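Long-range contacts in SM80.1 Vicilin (Solanum melongena, PDB 5VF5), which probably serves as a seed storage protein of the 7S vicilin type, built from two cupin domains and holding a copper ion: residues Pro146-Arg151 and Arg171-Gln176; Ala230-Phe235 and Asp242-Phe247. All coordinates share one frame; numbering follows the deposited sequence. Where two conformers were deposited one is given.

Contact 1. Residues Pro146-Arg151 and Arg171-Gln176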
ATOM      1  N   PRO A 146      -5.471   6.139  24.573  1.00 14.02           N
ATOM      2  CA  PRO A 146      -5.549   7.327  23.737  1.00 15.23           C
ATOM      3  C   PRO A 146      -6.677   8.248  24.182  1.00 14.12           C
ATOM      4  O   PRO A 146      -7.625   7.793  24.822  1.00 14.69           O
ATOM      5  CB  PRO A 146      -5.832   6.745  22.345  1.00 15.70           C
ATOM      6  CG  PRO A 146      -6.673   5.572  22.643  1.00 15.77           C
ATOM      7  CD  PRO A 146      -6.211   5.015  23.974  1.00 14.41           C
ATOM      8  N   GLU A 147      -6.554   9.544  23.888  1.00 15.08           N
ATOM      9  CA  GLU A 147      -7.607  10.483  24.232  1.00 14.73           C
ATOM     10  C   GLU A 147      -8.829  10.150  23.413  1.00 14.83           C
ATOM     11  O   GLU A 147      -8.748  10.064  22.188  1.00 16.10           O
ATOM     12  CB  GLU A 147      -7.160  11.921  23.964  1.00 17.62           C
ATOM     13  CG  GLU A 147      -8.126  12.972  24.418  1.00 18.86           C
ATOM     14  CD  GLU A 147      -7.562  14.340  24.119  1.00 21.32           C
ATOM     15  OE1 GLU A 147      -6.444  14.658  24.606  1.00 26.09           O
ATOM     16  OE2 GLU A 147      -8.228  15.052  23.370  1.00 20.73           O
ATOM     17  N   SER A 148      -9.965   9.945  24.096  1.00 13.05           N
ATOM     18  CA  SER A 148     -11.230   9.787  23.411  1.00 13.20           C
ATOM     19  C   SER A 148     -11.765  11.134  23.015  1.00 13.65           C
ATOM     20  O   SER A 148     -11.754  12.078  23.813  1.00 13.00           O
ATOM     21  CB  SER A 148     -12.263   9.115  24.318  1.00 13.09           C
ATOM     22  OG  SER A 148     -13.550   9.070  23.696  1.00 13.22           O
ATOM     23  N   PHE A 149     -12.304  11.234  21.815  1.00 11.88           N
ATOM     24  CA  PHE A 149     -12.939  12.500  21.404  1.00 11.73           C
ATOM     25  C   PHE A 149     -14.156  12.870  22.233  1.00 11.64           C
ATOM     26  O   PHE A 149     -14.589  14.005  22.206  1.00 12.53           O
ATOM     27  CB  PHE A 149     -13.215  12.589  19.897  1.00 11.57           C
ATOM     28  CG  PHE A 149     -14.151  11.530  19.362  1.00 10.71           C
ATOM     29  CD1 PHE A 149     -15.486  11.437  19.763  1.00 11.60           C
ATOM     30  CD2 PHE A 149     -13.718  10.669  18.397  1.00 11.79           C
ATOM     31  CE1 PHE A 149     -16.336  10.491  19.222  1.00 11.23           C
ATOM     32  CE2 PHE A 149     -14.569   9.729  17.836  1.00 11.32           C
ATOM     33  CZ  PHE A 149     -15.887   9.651  18.255  1.00 11.15           C
ATOM     34  N   TYR A 150     -14.735  11.916  22.963  1.00 10.67           N
ATOM     35  CA  TYR A 150     -15.841  12.269  23.846  1.00 12.02           C
ATOM     36  C   TYR A 150     -15.422  13.295  24.907  1.00 13.01           C
ATOM     37  O   TYR A 150     -16.256  14.049  25.382  1.00 13.90           O
ATOM     38  CB  TYR A 150     -16.464  11.075  24.486  1.00 11.19           C
ATOM     39  CG  TYR A 150     -17.327  10.175  23.577  1.00 10.73           C
ATOM     40  CD1 TYR A 150     -18.635  10.457  23.337  1.00 10.60           C
ATOM     41  CD2 TYR A 150     -16.790   9.056  22.987  1.00 11.71           C
ATOM     42  CE1 TYR A 150     -19.436   9.614  22.610  1.00 11.81           C
ATOM     43  CE2 TYR A 150     -17.589   8.211  22.234  1.00 11.29           C
ATOM     44  CZ  TYR A 150     -18.889   8.531  22.028  1.00 11.18           C
ATOM     45  OH  TYR A 150     -19.634   7.646  21.292  1.00 11.22           O
ATOM     46  N   ARG A 151     -14.144  13.331  25.246  1.00 12.54           N
ATOM     47  CA  ARG A 151     -13.661  14.298  26.239  1.00 14.23           C
ATOM     48  C   ARG A 151     -13.664  15.742  25.750  1.00 14.69           C
ATOM     49  O   ARG A 151     -13.515  16.690  26.554  1.00 17.76           O
ATOM     50  CB  ARG A 151     -12.282  13.893  26.704  1.00 17.73           C
ATOM     51  CG  ARG A 151     -12.325  12.605  27.502  1.00 21.36           C
ATOM     52  CD  ARG A 151     -10.931  12.050  27.680  0.50 21.37           C
ATOM     53  NE  ARG A 151      -9.986  12.966  28.320  0.50 23.89           N
ATOM     54  CZ  ARG A 151      -9.596  12.833  29.576  0.50 26.46           C
ATOM     55  NH1 ARG A 151     -10.100  11.844  30.291  0.50 21.84           N
ATOM     56  NH2 ARG A 151      -8.728  13.697  30.115  0.50 30.26           N
ATOM     57  N   ARG A 171     -16.236   9.750  34.462  1.00 20.90           N
ATOM     58  CA  ARG A 171     -15.393   8.643  34.929  1.00 24.33           C
ATOM     59  C   ARG A 171     -15.160   7.583  33.857  1.00 21.80           C
ATOM     60  O   ARG A 171     -14.053   7.102  33.711  1.00 22.89           O
ATOM     61  CB  ARG A 171     -16.004   7.970  36.175  1.00 30.64           C
ATOM     62  CG  ARG A 171     -15.030   7.117  36.953  1.00 37.43           C
ATOM     63  CD  ARG A 171     -15.628   6.546  38.244  1.00 51.13           C
ATOM     64  NE  ARG A 171     -16.002   5.128  38.091  1.00 51.51           N
ATOM     65  CZ  ARG A 171     -15.173   4.080  38.194  1.00 58.55           C
ATOM     66  NH1 ARG A 171     -13.876   4.236  38.474  1.00 71.74           N
ATOM     67  NH2 ARG A 171     -15.647   2.848  38.006  1.00 57.78           N
ATOM     68  N   LEU A 172     -16.197   7.239  33.087  1.00 19.18           N
ATOM     69  CA  LEU A 172     -16.103   6.258  31.998  0.50 19.38           C
ATOM     70  C   LEU A 172     -14.981   6.645  31.054  1.00 18.22           C
ATOM     71  O   LEU A 172     -14.202   5.808  30.607  1.00 19.25           O
ATOM     72  CB  LEU A 172     -17.429   6.180  31.228  0.50 19.22           C
ATOM     73  CG  LEU A 172     -17.437   5.443  29.873  0.50 19.83           C
ATOM     74  CD1 LEU A 172     -17.238   3.957  30.094  0.50 20.27           C
ATOM     75  CD2 LEU A 172     -18.698   5.705  29.064  0.50 17.46           C
ATOM     76  N   PHE A 173     -14.928   7.924  30.741  1.00 16.26           N
ATOM     77  CA  PHE A 173     -13.997   8.440  29.748  1.00 16.89           C
ATOM     78  C   PHE A 173     -12.634   8.791  30.300  1.00 16.71           C
ATOM     79  O   PHE A 173     -11.845   9.351  29.576  1.00 18.07           O
ATOM     80  CB  PHE A 173     -14.610   9.591  28.959  1.00 15.81           C
ATOM     81  CG  PHE A 173     -15.740   9.159  28.067  1.00 15.76           C
ATOM     82  CD1 PHE A 173     -15.517   8.276  27.033  1.00 16.73           C
ATOM     83  CD2 PHE A 173     -17.020   9.622  28.275  1.00 16.65           C
ATOM     84  CE1 PHE A 173     -16.569   7.861  26.238  1.00 17.09           C
ATOM     85  CE2 PHE A 173     -18.047   9.243  27.467  1.00 17.06           C
ATOM     86  CZ  PHE A 173     -17.837   8.330  26.460  1.00 18.79           C
ATOM     87  N   ARG A 174     -12.368   8.411  31.558  1.00 18.22           N
ATOM     88  CA  ARG A 174     -11.033   8.548  32.208  1.00 21.36           C
ATOM     89  C   ARG A 174     -10.350   7.216  32.517  1.00 19.74           C
ATOM     90  O   ARG A 174      -9.203   7.196  32.922  1.00 25.83           O
ATOM     91  CB  ARG A 174     -11.138   9.300  33.574  1.00 27.08           C
ATOM     92  CG  ARG A 174     -11.504  10.762  33.563  1.00 37.32           C
ATOM     93  CD  ARG A 174     -11.155  11.395  34.921  1.00 49.93           C
ATOM     94  NE  ARG A 174     -11.769  10.739  36.090  1.00 56.47           N
ATOM     95  CZ  ARG A 174     -12.970  11.030  36.608  1.00 54.53           C
ATOM     96  NH1 ARG A 174     -13.755  11.964  36.058  1.00 47.17           N
ATOM     97  NH2 ARG A 174     -13.404  10.364  37.683  1.00 55.11           N
ATOM     98  N   GLN A 175     -11.037   6.089  32.338  1.00 16.15           N
ATOM     99  CA  GLN A 175     -10.508   4.816  32.807  1.00 18.04           C
ATOM    100  C   GLN A 175      -9.377   4.276  31.944  1.00 16.77           C
ATOM    101  O   GLN A 175      -8.472   3.624  32.460  1.00 20.78           O
ATOM    102  CB  GLN A 175     -11.603   3.760  32.895  1.00 21.63           C
ATOM    103  CG  GLN A 175     -12.701   4.107  33.878  1.00 22.43           C
ATOM    104  CD  GLN A 175     -12.134   4.445  35.235  1.00 24.03           C
ATOM    105  OE1 GLN A 175     -11.535   3.571  35.888  1.00 30.93           O
ATOM    106  NE2 GLN A 175     -12.258   5.729  35.660  1.00 24.10           N
ATOM    107  N   GLN A 176      -9.477   4.452  30.613  1.00 16.51           N
ATOM    108  CA  GLN A 176      -8.481   3.900  29.694  1.00 14.50           C
ATOM    109  C   GLN A 176      -7.231   4.741  29.652  1.00 14.72           C
ATOM    110  O   GLN A 176      -7.286   5.904  29.264  1.00 16.86           O
ATOM    111  CB  GLN A 176      -9.086   3.775  28.274  1.00 13.54           C
ATOM    112  CG  GLN A 176      -8.157   3.127  27.245  1.00 14.67           C
ATOM    113  CD  GLN A 176      -7.767   1.733  27.629  1.00 19.25           C
ATOM    114  OE1 GLN A 176      -6.774   1.524  28.322  1.00 20.28           O
ATOM    115  NE2 GLN A 176      -8.581   0.762  27.229  1.00 17.83           N
TER

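Contact 2. Residues Ala230-Phe235 and Asp242-Phe247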
ATOM      1  N   ALA A 230      -5.371  -6.285  -8.707  1.00 13.26           N
ATOM      2  CA  ALA A 230      -6.769  -6.000  -8.548  1.00 14.76           C
ATOM      3  C   ALA A 230      -7.016  -4.610  -9.120  1.00 13.49           C
ATOM      4  O   ALA A 230      -6.571  -3.612  -8.545  1.00 14.80           O
ATOM      5  CB  ALA A 230      -7.140  -6.069  -7.073  1.00 17.04           C
ATOM      6  N   SER A 231      -7.701  -4.572 -10.262  1.00 15.12           N
ATOM      7  CA  SER A 231      -7.991  -3.351 -11.005  0.70 15.89           C
ATOM      8  C   SER A 231      -9.405  -2.896 -10.744  1.00 14.18           C
ATOM      9  O   SER A 231     -10.295  -3.735 -10.484  1.00 14.89           O
ATOM     10  CB  SER A 231      -7.890  -3.593 -12.518  0.70 19.45           C
ATOM     11  OG  SER A 231      -8.971  -4.417 -12.989  0.70 22.42           O
ATOM     12  N   PRO A 232      -9.656  -1.587 -10.846  1.00 14.82           N
ATOM     13  CA  PRO A 232     -11.037  -1.115 -10.740  1.00 15.74           C
ATOM     14  C   PRO A 232     -11.921  -1.582 -11.885  1.00 17.13           C
ATOM     15  O   PRO A 232     -13.129  -1.559 -11.743  1.00 19.83           O
ATOM     16  CB  PRO A 232     -10.892   0.408 -10.689  1.00 17.33           C
ATOM     17  CG  PRO A 232      -9.602   0.670 -11.394  1.00 17.17           C
ATOM     18  CD  PRO A 232      -8.729  -0.468 -11.072  1.00 17.38           C
ATOM     19  N   GLU A 233     -11.332  -1.980 -13.018  1.00 16.99           N
ATOM     20  CA  GLU A 233     -12.136  -2.559 -14.104  1.00 18.96           C
ATOM     21  C   GLU A 233     -12.875  -3.784 -13.587  1.00 19.93           C
ATOM     22  O   GLU A 233     -14.033  -4.003 -13.926  1.00 23.06           O
ATOM     23  CB  GLU A 233     -11.235  -2.954 -15.279  1.00 23.14           C
ATOM     24  CG  GLU A 233     -10.812  -1.833 -16.209  1.00 29.09           C
ATOM     25  CD  GLU A 233      -9.512  -1.153 -15.835  1.00 28.96           C
ATOM     26  OE1 GLU A 233      -9.122  -1.233 -14.627  1.00 26.10           O
ATOM     27  OE2 GLU A 233      -8.894  -0.530 -16.742  1.00 23.79           O
ATOM     28  N   ARG A 234     -12.179  -4.610 -12.818  1.00 17.95           N
ATOM     29  CA  ARG A 234     -12.733  -5.838 -12.269  1.00 19.14           C
ATOM     30  C   ARG A 234     -13.453  -5.733 -10.938  1.00 18.58           C
ATOM     31  O   ARG A 234     -14.437  -6.433 -10.710  1.00 22.82           O
ATOM     32  CB  ARG A 234     -11.618  -6.876 -12.188  1.00 21.40           C
ATOM     33  CG  ARG A 234     -12.026  -8.190 -11.578  1.00 22.91           C
ATOM     34  CD  ARG A 234     -10.959  -9.234 -11.709  1.00 23.14           C
ATOM     35  NE  ARG A 234     -11.345 -10.424 -10.976  1.00 24.97           N
ATOM     36  CZ  ARG A 234     -10.501 -11.366 -10.557  1.00 25.49           C
ATOM     37  NH1 ARG A 234      -9.203 -11.305 -10.831  1.00 27.43           N
ATOM     38  NH2 ARG A 234     -10.975 -12.402  -9.872  1.00 32.16           N
ATOM     39  N   PHE A 235     -12.929  -4.897 -10.047  1.00 15.61           N
ATOM     40  CA  PHE A 235     -13.378  -4.816  -8.677  1.00 15.19           C
ATOM     41  C   PHE A 235     -14.064  -3.496  -8.455  1.00 17.28           C
ATOM     42  O   PHE A 235     -13.400  -2.452  -8.293  1.00 17.88           O
ATOM     43  CB  PHE A 235     -12.188  -4.993  -7.739  1.00 16.16           C
ATOM     44  CG  PHE A 235     -11.671  -6.398  -7.732  1.00 16.42           C
ATOM     45  CD1 PHE A 235     -12.295  -7.388  -6.975  1.00 21.12           C
ATOM     46  CD2 PHE A 235     -10.617  -6.748  -8.524  1.00 18.67           C
ATOM     47  CE1 PHE A 235     -11.838  -8.693  -7.016  1.00 21.68           C
ATOM     48  CE2 PHE A 235     -10.131  -8.039  -8.552  1.00 18.50           C
ATOM     49  CZ  PHE A 235     -10.740  -9.013  -7.790  1.00 19.16           C
ATOM     50  N   ASP A 242     -10.556   5.048  -7.726  1.00 15.96           N
ATOM     51  CA  ASP A 242      -9.849   4.800  -8.970  1.00 14.15           C
ATOM     52  C   ASP A 242      -8.457   4.276  -8.664  1.00 12.54           C
ATOM     53  O   ASP A 242      -7.459   4.755  -9.188  1.00 14.47           O
ATOM     54  CB  ASP A 242      -9.833   6.017  -9.887  1.00 14.64           C
ATOM     55  CG  ASP A 242      -9.348   5.686 -11.269  1.00 15.52           C
ATOM     56  OD1 ASP A 242      -9.425   4.491 -11.667  1.00 16.22           O
ATOM     57  OD2 ASP A 242      -8.885   6.608 -11.965  1.00 18.54           O
ATOM     58  N   ALA A 243      -8.434   3.260  -7.824  1.00 12.27           N
ATOM     59  CA  ALA A 243      -7.202   2.661  -7.329  1.00 12.42           C
ATOM     60  C   ALA A 243      -7.060   1.207  -7.760  1.00 12.89           C
ATOM     61  O   ALA A 243      -8.049   0.511  -7.988  1.00 16.61           O
ATOM     62  CB  ALA A 243      -7.107   2.797  -5.824  1.00 16.48           C
ATOM     63  N   ALA A 244      -5.833   0.739  -7.815  1.00 12.02           N
ATOM     64  CA  ALA A 244      -5.508  -0.648  -7.994  1.00 11.96           C
ATOM     65  C   ALA A 244      -4.631  -1.118  -6.865  1.00 10.43           C
ATOM     66  O   ALA A 244      -3.919  -0.310  -6.223  1.00 11.48           O
ATOM     67  CB  ALA A 244      -4.793  -0.864  -9.294  1.00 12.38           C
ATOM     68  N   VAL A 245      -4.597  -2.425  -6.673  1.00 11.12           N
ATOM     69  CA  VAL A 245      -3.654  -3.044  -5.748  1.00 10.32           C
ATOM     70  C   VAL A 245      -2.883  -4.099  -6.515  1.00 12.05           C
ATOM     71  O   VAL A 245      -3.484  -5.040  -7.034  1.00 12.25           O
ATOM     72  CB  VAL A 245      -4.315  -3.678  -4.506  1.00 11.99           C
ATOM     73  CG1 VAL A 245      -3.256  -4.265  -3.616  1.00 13.88           C
ATOM     74  CG2 VAL A 245      -5.222  -2.672  -3.822  1.00 14.19           C
ATOM     75  N   ALA A 246      -1.573  -3.937  -6.595  1.00 13.56           N
ATOM     76  CA  ALA A 246      -0.719  -4.781  -7.375  1.00 13.85           C
ATOM     77  C   ALA A 246       0.181  -5.552  -6.400  1.00 12.55           C
ATOM     78  O   ALA A 246       0.680  -5.024  -5.396  1.00 13.40           O
ATOM     79  CB  ALA A 246       0.116  -3.985  -8.353  1.00 17.58           C
ATOM     80  N   PHE A 247       0.442  -6.795  -6.753  1.00 12.16           N
ATOM     81  CA  PHE A 247       1.359  -7.661  -6.047  1.00 12.36           C
ATOM     82  C   PHE A 247       2.441  -8.127  -7.018  1.00 13.51           C
ATOM     83  O   PHE A 247       2.125  -8.731  -8.048  1.00 14.96           O
ATOM     84  CB  PHE A 247       0.596  -8.879  -5.528  1.00 15.39           C
ATOM     85  CG  PHE A 247      -0.565  -8.530  -4.635  1.00 15.89           C
ATOM     86  CD1 PHE A 247      -1.807  -8.224  -5.159  1.00 15.22           C
ATOM     87  CD2 PHE A 247      -0.373  -8.448  -3.260  1.00 17.13           C
ATOM     88  CE1 PHE A 247      -2.869  -7.918  -4.322  1.00 15.94           C
ATOM     89  CE2 PHE A 247      -1.436  -8.172  -2.399  1.00 15.95           C
ATOM     90  CZ  PHE A 247      -2.683  -7.868  -2.944  1.00 18.16           C
TER

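Contact 1. Residues Pro146-Arg151 and Arg171-Gln176
The contact belongs to the helical arm that extends from the N-terminal cupin barrel of this vicilin, where the loop leading into helix 155-162 meets the end of helix 166-172, and Y150 and F173 form its centre. Their rings lie nearly parallel, with planes at 18° and centroids 4.7 Å apart, but are displaced laterally, with little of one ring facing the other. What sits over the middle of the F173 face is instead CB of Y150, 3.6 Å from the ring centroid and 12° off its normal, a CH-pi contact. F173 in turn sets CZ above the Y150 ring near its rim, 3.5 Å from CG of Y150. The guanidinium of R151 stands almost upright to the F173 ring, and in the conformer given here NH1 donates to O of F173 at 3.1 Å. This acceptor lies in the guanidinium plane, while NH1 sits above the carbonyl plane. OG of S148 comes obliquely to the F173 ring; it accepts from Y150 N, closing an ST turn, and has a further hydrogen bond to S140 O. The contact therefore rests mainly on apolar ring packing, with the exposed R151 adding a conformer-dependent polar link to a backbone carbonyl.

Contact 2. Residues Ala230-Phe235 and Asp242-Phe247
D242, the first residue of the second segment to meet the first, reaches P232 through its carboxylate. Its CG is anti to the backbone N (chi1 -169°), and OD1 ends 3.8 Å from CG of P232. This oxygen accepts a hydrogen bond from M347 N; its approach to P232 CG, a carbon, is van der Waals contact only. At A243 it is the backbone that takes part. The carbonyl O lies 3.3 Å from CD of P232 and also faces its CG and CB. The proline ring thus covers a buried oxygen for which the model contains no hydrogen-bond partner. CB of A243 points away from the first segment and touches I72 of strand 69-77.

A244 comes next, with its CA 3.2 Å from O of A230. The angle of 124° at the hydrogen fits a bent CA-H...O contact. Its CB also packs beside that oxygen, and lies 4.3 Å from CD of P232. V245 then makes both regular bonds of the pairing. Its N donates to A230 O at 3.0 Å, in the carbonyl plane, and its O accepts from A230 N at 2.8 Å with an N-H...O angle of 165°. A230 O therefore receives the N-H of V245 as well as the CA-H of A244. The side chains of A230 and V245 project on the same face of the sheet, where V245 packs on I72 and V74. Farther on, F247 continues the pairing outside the first segment, through backbone bonding with I228.

Two reciprocal bonds around A230 and V245 define an antiparallel hydrogen-bonded pair. It is the last rung before strand 225-230 gives way to the turn at P232, in the antiparallel beta architecture of the C-terminal cupin domain.

Contact 1 and contact 2 lie in series along the chain, the first closing before the second opens, and they are spatially separate: their centres are 39 Å apart and their nearest atoms about 26 Å. Contact 1 is peripheral, its centre about 32 Å from the centre of the chain, in the helical arm of the N-terminal half; the centre of contact 2 lies about 12 Å from that of the chain, in a sheet of the C-terminal cupin. I72 and V74 of strand 69-77, against which contact 2 packs, bring the first cupin up to the second. Neither contact includes a copper ligand (C281, H283, H325), and the P146 side chain is about 13 Å from the bound sodium.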